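PDB 4Z7X: MdbA from Actinomyces oris, which is a thiol-disulfide oxidoreductase, part of a disulfide-bond-forming machine linked to sortase-mediated pilus assembly, and probably oxidises cysteines in exported proteins. Local coordinates for residues S55-D60 with F200-K205; L59-D64 with L92-C97. All blocks are in the same frame, centred on the assembly; numbering follows the deposited sequence. Where two conformers were deposited one is given.

Contact 1 (S55-D60 with F200-K205); sequences SAPVLD and FFKGEK
Asp-60 and Phe-200 pair antiparallel through two backbone hydrogen bonds, Asp-60 N to Phe-200 O at 2.8 Å and Phe-200 N to Asp-60 O at 3.0 Å. Beyond the non-hydrogen-bonded pair of Leu-59 and Phe-201, Lys-202 N reaches Val-58 O at 3.0 Å. The apolar packing gathers round Phe-201. Its CG lies anti to the backbone N (chi1 -179°), and the ring meets Pro-57 obliquely, CE1 standing 3.7 Å from Pro-57 CB; Leu-59 CD1 rests against Phe-201 CB, and Leu-220 and Val-221 of helix 216-222 also pack on this phenylalanine. The aliphatic chain of Lys-202 runs past Pro-57 CB at the exposed margin. The other face of the sheet is looser at this end: the nearest side-chain approach of Asp-60 to Phe-200 is OD2 to CB, 4.0 Å, and a water links the two segments, donating to Val-58 O and Asp-60 OD2 and accepting from Gly-203 N. The other carboxylate oxygen of Asp-60, OD1, is taken by His-95. A type I' turn from Phe-201 to Glu-204 then reverses the chain, making the beta-hairpin of strands 198-201 and 204-205 at the edge of a thioredoxin-fold sheet.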
loop_
_atom_site.group_PDB
_atom_site.type_symbol
_atom_site.label_atom_id
_atom_site.label_comp_id
_atom_site.label_asym_id
_atom_site.label_seq_id
_atom_site.Cartn_x
_atom_site.Cartn_y
_atom_site.Cartn_z
ATOM N N SER A 55 19.193 -10.244 -2.732
ATOM C CA SER A 55 18.488 -10.990 -3.785
ATOM C C SER A 55 16.985 -10.813 -3.739
ATOM O O SER A 55 16.312 -11.425 -4.593
ATOM C CB SER A 55 18.794 -12.524 -3.724
ATOM O OG SER A 55 20.172 -12.800 -3.834
ATOM N N ALA A 56 16.435 -10.049 -2.766
ATOM C CA ALA A 56 14.974 -9.906 -2.652
ATOM C C ALA A 56 14.274 -9.261 -3.853
ATOM O O ALA A 56 14.332 -8.038 -4.064
ATOM C CB ALA A 56 14.560 -9.216 -1.390
ATOM N N PRO A 57 13.589 -10.097 -4.639
ATOM C CA PRO A 57 12.966 -9.538 -5.816
ATOM C C PRO A 57 11.738 -8.719 -5.472
ATOM O O PRO A 57 11.117 -8.918 -4.429
ATOM C CB PRO A 57 12.504 -10.785 -6.584
ATOM C CG PRO A 57 13.190 -11.909 -5.994
ATOM C CD PRO A 57 13.317 -11.552 -4.566
ATOM N N VAL A 58 11.381 -7.839 -6.375
ATOM C CA VAL A 58 10.289 -6.912 -6.182
ATOM C C VAL A 58 8.926 -7.534 -6.386
ATOM O O VAL A 58 8.626 -8.050 -7.468
ATOM C CB VAL A 58 10.463 -5.654 -7.068
ATOM C CG1 VAL A 58 9.314 -4.697 -6.827
ATOM C CG2 VAL A 58 11.784 -4.968 -6.738
ATOM N N LEU A 59 8.067 -7.378 -5.370
ATOM C CA LEU A 59 6.628 -7.693 -5.480
ATOM C C LEU A 59 5.867 -6.362 -5.461
ATOM O O LEU A 59 5.864 -5.653 -4.435
ATOM C CB LEU A 59 6.154 -8.552 -4.317
ATOM C CG LEU A 59 4.704 -8.991 -4.331
ATOM C CD1 LEU A 59 4.443 -10.023 -5.422
ATOM C CD2 LEU A 59 4.351 -9.533 -2.943
ATOM N N ASP A 60 5.275 -6.016 -6.607
ATOM C CA ASP A 60 4.555 -4.755 -6.771
ATOM C C ASP A 60 3.075 -5.060 -6.601
ATOM O O ASP A 60 2.549 -5.957 -7.284
ATOM C CB ASP A 60 4.721 -4.243 -8.218
ATOM C CG ASP A 60 6.070 -3.660 -8.507
ATOM O OD1 ASP A 60 6.430 -2.706 -7.823
ATOM O OD2 ASP A 60 6.779 -4.140 -9.453
ATOM N N PHE A 200 2.677 -7.628 -9.780
ATOM C CA PHE A 200 3.839 -8.056 -10.547
ATOM C C PHE A 200 4.866 -8.629 -9.589
ATOM O O PHE A 200 4.988 -8.177 -8.434
ATOM C CB PHE A 200 4.433 -6.865 -11.284
ATOM C CG PHE A 200 3.529 -6.263 -12.297
ATOM C CD1 PHE A 200 3.570 -6.697 -13.612
ATOM C CD2 PHE A 200 2.698 -5.198 -11.955
ATOM C CE1 PHE A 200 2.731 -6.147 -14.551
ATOM C CE2 PHE A 200 1.859 -4.624 -12.890
ATOM C CZ PHE A 200 1.880 -5.101 -14.201
ATOM N N PHE A 201 5.590 -9.634 -10.059
ATOM C CA PHE A 201 6.705 -10.212 -9.314
ATOM C C PHE A 201 7.877 -10.357 -10.242
ATOM O O PHE A 201 7.767 -10.951 -11.299
ATOM C CB PHE A 201 6.340 -11.555 -8.667
ATOM C CG PHE A 201 7.478 -12.123 -7.877
ATOM C CD1 PHE A 201 7.993 -11.436 -6.806
ATOM C CD2 PHE A 201 8.063 -13.318 -8.240
ATOM C CE1 PHE A 201 9.065 -11.940 -6.090
ATOM C CE2 PHE A 201 9.123 -13.817 -7.542
ATOM C CZ PHE A 201 9.634 -13.127 -6.475
ATOM N N LYS A 202 8.996 -9.752 -9.865
ATOM C CA LYS A 202 10.146 -9.625 -10.765
ATOM C C LYS A 202 9.759 -9.038 -12.128
ATOM O O LYS A 202 10.282 -9.455 -13.174
ATOM C CB LYS A 202 10.824 -10.966 -10.964
ATOM C CG LYS A 202 11.327 -11.584 -9.689
ATOM C CD LYS A 202 11.771 -13.029 -9.860
ATOM C CE LYS A 202 13.162 -13.094 -10.441
ATOM N NZ LYS A 202 13.678 -14.477 -10.499
ATOM N N GLY A 203 8.872 -8.072 -12.108
ATOM C CA GLY A 203 8.435 -7.392 -13.307
ATOM C C GLY A 203 7.443 -8.155 -14.171
ATOM O O GLY A 203 7.011 -7.615 -15.195
ATOM N N GLU A 204 7.094 -9.397 -13.796
ATOM C CA GLU A 204 6.175 -10.244 -14.574
ATOM C C GLU A 204 4.799 -10.233 -13.921
ATOM O O GLU A 204 4.681 -10.291 -12.715
ATOM C CB GLU A 204 6.657 -11.706 -14.625
ATOM C CG GLU A 204 8.012 -11.955 -15.283
ATOM C CD GLU A 204 8.017 -11.867 -16.804
ATOM O OE1 GLU A 204 9.073 -11.464 -17.348
ATOM O OE2 GLU A 204 6.997 -12.226 -17.463
ATOM N N LYS A 205 3.775 -10.111 -14.738
ATOM C CA LYS A 205 2.390 -10.134 -14.261
ATOM C C LYS A 205 2.096 -11.445 -13.520
ATOM O O LYS A 205 2.494 -12.556 -13.963
ATOM C CB LYS A 205 1.426 -9.970 -15.447
ATOM C CG LYS A 205 -0.023 -9.814 -15.021
ATOM C CD LYS A 205 -0.335 -8.420 -14.486
ATOM C CE LYS A 205 -1.220 -7.639 -15.463
ATOM N NZ LYS A 205 -2.519 -8.329 -15.776
HETATM O O HOH W 1 7.775 -6.754 -9.860
#

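Contact 2 (L59-D64 with L92-C97); sequences LDIYFD and LALHPC
His-95 lays its imidazole over Tyr-62 in an offset stack, centroids 4.0 Å apart and planes 19° from parallel. His-95 CG sits above the centre of the phenol ring, and CB, 3.7 Å from the ring centroid, makes a CH-pi contact on that same face. Both residues carry CG anti to the carbonyl carbon (chi1 -60° for His-95); the rings meet because they stand on the same sheet face, on neighbouring strands. Asp-60 OD1 lies 3.3 Å from Ala-93 CB. On the opposite face of the sheet, Ile-61 puts CD1 against Leu-92 CD1 at 3.8 Å, while its CB meets Leu-94 CD2. Phe-63 reaches across to the neighbouring strand: its ring offers a face to Pro-96 CA, CZ touches Pro-96 CB, and CE1 abuts Leu-94 CB at 3.9 Å. Five backbone bonds hold this parallel pairing. His-95 NE2 donates to Asp-60 OD1 at 2.8 Å, close to the imidazole plane but 45° out of the carboxylate plane. This bond and the stack together help to hold the ring's rotation, and the buried carboxylate would probably raise the imidazole's affinity for a second proton.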
loop_
_atom_site.group_PDB
_atom_site.type_symbol
_atom_site.label_atom_id
_atom_site.label_comp_id
_atom_site.label_asym_id
_atom_site.label_seq_id
_atom_site.Cartn_x
_atom_site.Cartn_y
_atom_site.Cartn_z
ATOM N N LEU A 59 8.067 -7.378 -5.370
ATOM C CA LEU A 59 6.628 -7.693 -5.480
ATOM C C LEU A 59 5.867 -6.362 -5.461
ATOM O O LEU A 59 5.864 -5.653 -4.435
ATOM C CB LEU A 59 6.154 -8.552 -4.317
ATOM C CG LEU A 59 4.704 -8.991 -4.331
ATOM C CD1 LEU A 59 4.443 -10.023 -5.422
ATOM C CD2 LEU A 59 4.351 -9.533 -2.943
ATOM N N ASP A 60 5.275 -6.016 -6.607
ATOM C CA ASP A 60 4.555 -4.755 -6.771
ATOM C C ASP A 60 3.075 -5.060 -6.601
ATOM O O ASP A 60 2.549 -5.957 -7.284
ATOM C CB ASP A 60 4.721 -4.243 -8.218
ATOM C CG ASP A 60 6.070 -3.660 -8.507
ATOM O OD1 ASP A 60 6.430 -2.706 -7.823
ATOM O OD2 ASP A 60 6.779 -4.140 -9.453
ATOM N N ILE A 61 2.396 -4.306 -5.759
ATOM C CA ILE A 61 0.965 -4.392 -5.594
ATOM C C ILE A 61 0.318 -3.018 -5.874
ATOM O O ILE A 61 0.568 -2.063 -5.168
ATOM C CB ILE A 61 0.549 -4.870 -4.182
ATOM C CG1 ILE A 61 1.247 -6.232 -3.857
ATOM C CG2 ILE A 61 -0.955 -5.019 -4.118
ATOM C CD1 ILE A 61 1.026 -6.741 -2.463
ATOM N N TYR A 62 -0.496 -3.000 -6.923
ATOM C CA TYR A 62 -1.316 -1.843 -7.291
ATOM C C TYR A 62 -2.689 -2.044 -6.666
ATOM O O TYR A 62 -3.337 -3.092 -6.877
ATOM C CB TYR A 62 -1.442 -1.679 -8.819
ATOM C CG TYR A 62 -0.189 -1.237 -9.493
ATOM C CD1 TYR A 62 0.843 -2.128 -9.800
ATOM C CD2 TYR A 62 -0.027 0.081 -9.849
ATOM C CE1 TYR A 62 2.007 -1.677 -10.415
ATOM C CE2 TYR A 62 1.111 0.534 -10.494
ATOM C CZ TYR A 62 2.130 -0.344 -10.770
ATOM O OH TYR A 62 3.295 0.096 -11.387
ATOM N N PHE A 63 -3.118 -1.057 -5.889
ATOM C CA PHE A 63 -4.332 -1.201 -5.079
ATOM C C PHE A 63 -5.071 0.122 -4.940
ATOM O O PHE A 63 -4.527 1.198 -5.206
ATOM C CB PHE A 63 -3.951 -1.713 -3.695
ATOM C CG PHE A 63 -3.286 -0.680 -2.839
ATOM C CD1 PHE A 63 -1.925 -0.443 -2.895
ATOM C CD2 PHE A 63 -4.065 0.164 -2.079
ATOM C CE1 PHE A 63 -1.376 0.564 -2.122
ATOM C CE2 PHE A 63 -3.527 1.155 -1.305
ATOM C CZ PHE A 63 -2.165 1.372 -1.339
ATOM N N ASP A 64 -6.349 0.003 -4.578
ATOM C CA ASP A 64 -7.213 1.128 -4.187
ATOM C C ASP A 64 -7.831 0.760 -2.827
ATOM O O ASP A 64 -8.419 -0.316 -2.689
ATOM C CB ASP A 64 -8.312 1.319 -5.253
ATOM C CG ASP A 64 -9.200 2.534 -5.015
ATOM O OD1 ASP A 64 -9.301 2.982 -3.871
ATOM O OD2 ASP A 64 -9.847 3.014 -5.982
ATOM N N LEU A 92 8.874 -5.283 -1.087
ATOM C CA LEU A 92 7.453 -4.969 -1.293
ATOM C C LEU A 92 7.325 -3.531 -1.779
ATOM O O LEU A 92 7.830 -2.603 -1.137
ATOM C CB LEU A 92 6.653 -5.170 -0.003
ATOM C CG LEU A 92 5.167 -4.827 -0.087
ATOM C CD1 LEU A 92 4.437 -5.821 -0.985
ATOM C CD2 LEU A 92 4.500 -4.801 1.276
ATOM N N ALA A 93 6.609 -3.356 -2.886
ATOM C CA ALA A 93 6.313 -2.019 -3.370
ATOM C C ALA A 93 4.807 -1.837 -3.492
ATOM O O ALA A 93 4.140 -2.606 -4.196
ATOM C CB ALA A 93 6.980 -1.785 -4.718
ATOM N N LEU A 94 4.279 -0.858 -2.766
ATOM C CA LEU A 94 2.841 -0.585 -2.709
ATOM C C LEU A 94 2.543 0.620 -3.566
ATOM O O LEU A 94 3.160 1.650 -3.389
ATOM C CB LEU A 94 2.373 -0.350 -1.280
ATOM C CG LEU A 94 2.503 -1.556 -0.341
ATOM C CD1 LEU A 94 2.060 -1.216 1.068
ATOM C CD2 LEU A 94 1.748 -2.743 -0.842
ATOM N N HIS A 95 1.610 0.443 -4.510
ATOM C CA HIS A 95 1.274 1.474 -5.506
ATOM C C HIS A 95 -0.197 1.871 -5.357
ATOM O O HIS A 95 -1.069 1.133 -5.794
ATOM C CB HIS A 95 1.476 0.969 -6.931
ATOM C CG HIS A 95 2.862 0.535 -7.278
ATOM N ND1 HIS A 95 3.671 1.238 -8.156
ATOM C CD2 HIS A 95 3.566 -0.569 -6.915
ATOM C CE1 HIS A 95 4.814 0.584 -8.313
ATOM N NE2 HIS A 95 4.770 -0.523 -7.586
ATOM N N PRO A 96 -0.476 3.044 -4.760
ATOM C CA PRO A 96 -1.856 3.447 -4.514
ATOM C C PRO A 96 -2.464 4.100 -5.743
ATOM O O PRO A 96 -1.771 4.750 -6.500
ATOM C CB PRO A 96 -1.705 4.481 -3.396
ATOM C CG PRO A 96 -0.403 5.140 -3.716
ATOM C CD PRO A 96 0.474 4.034 -4.239
ATOM N N CYS A 97 -3.762 3.922 -5.912
ATOM C CA CYS A 97 -4.540 4.715 -6.847
ATOM C C CYS A 97 -5.967 4.939 -6.380
ATOM O O CYS A 97 -6.375 4.445 -5.346
ATOM C CB CYS A 97 -4.488 4.063 -8.238
ATOM S SG CYS A 97 -5.459 2.553 -8.354
#

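How the contacts relate
From the N terminus, the chain first lays strand 41-43 at one edge of the sheet, then enters strand 58-63, which serves both contacts. Contact 2 closes the shorter loop: helix 68-86, with the probable CxxC motif at its start, carries the chain over to strand 91-96 in a beta-alpha-beta unit. Contact 1 closes much later, after a largely helical insertion, when strand 198-201 returns antiparallel on the other flank of 58-63. The loop of contact 2 therefore nests inside that of contact 1. Leu-59 and Asp-60 belong to both, so strand 58-63 joins the beta-alpha-beta unit to the C-terminal hairpin; Phe-200 CE2, 3.9 Å from Tyr-62 CE1, adds a side-chain touch.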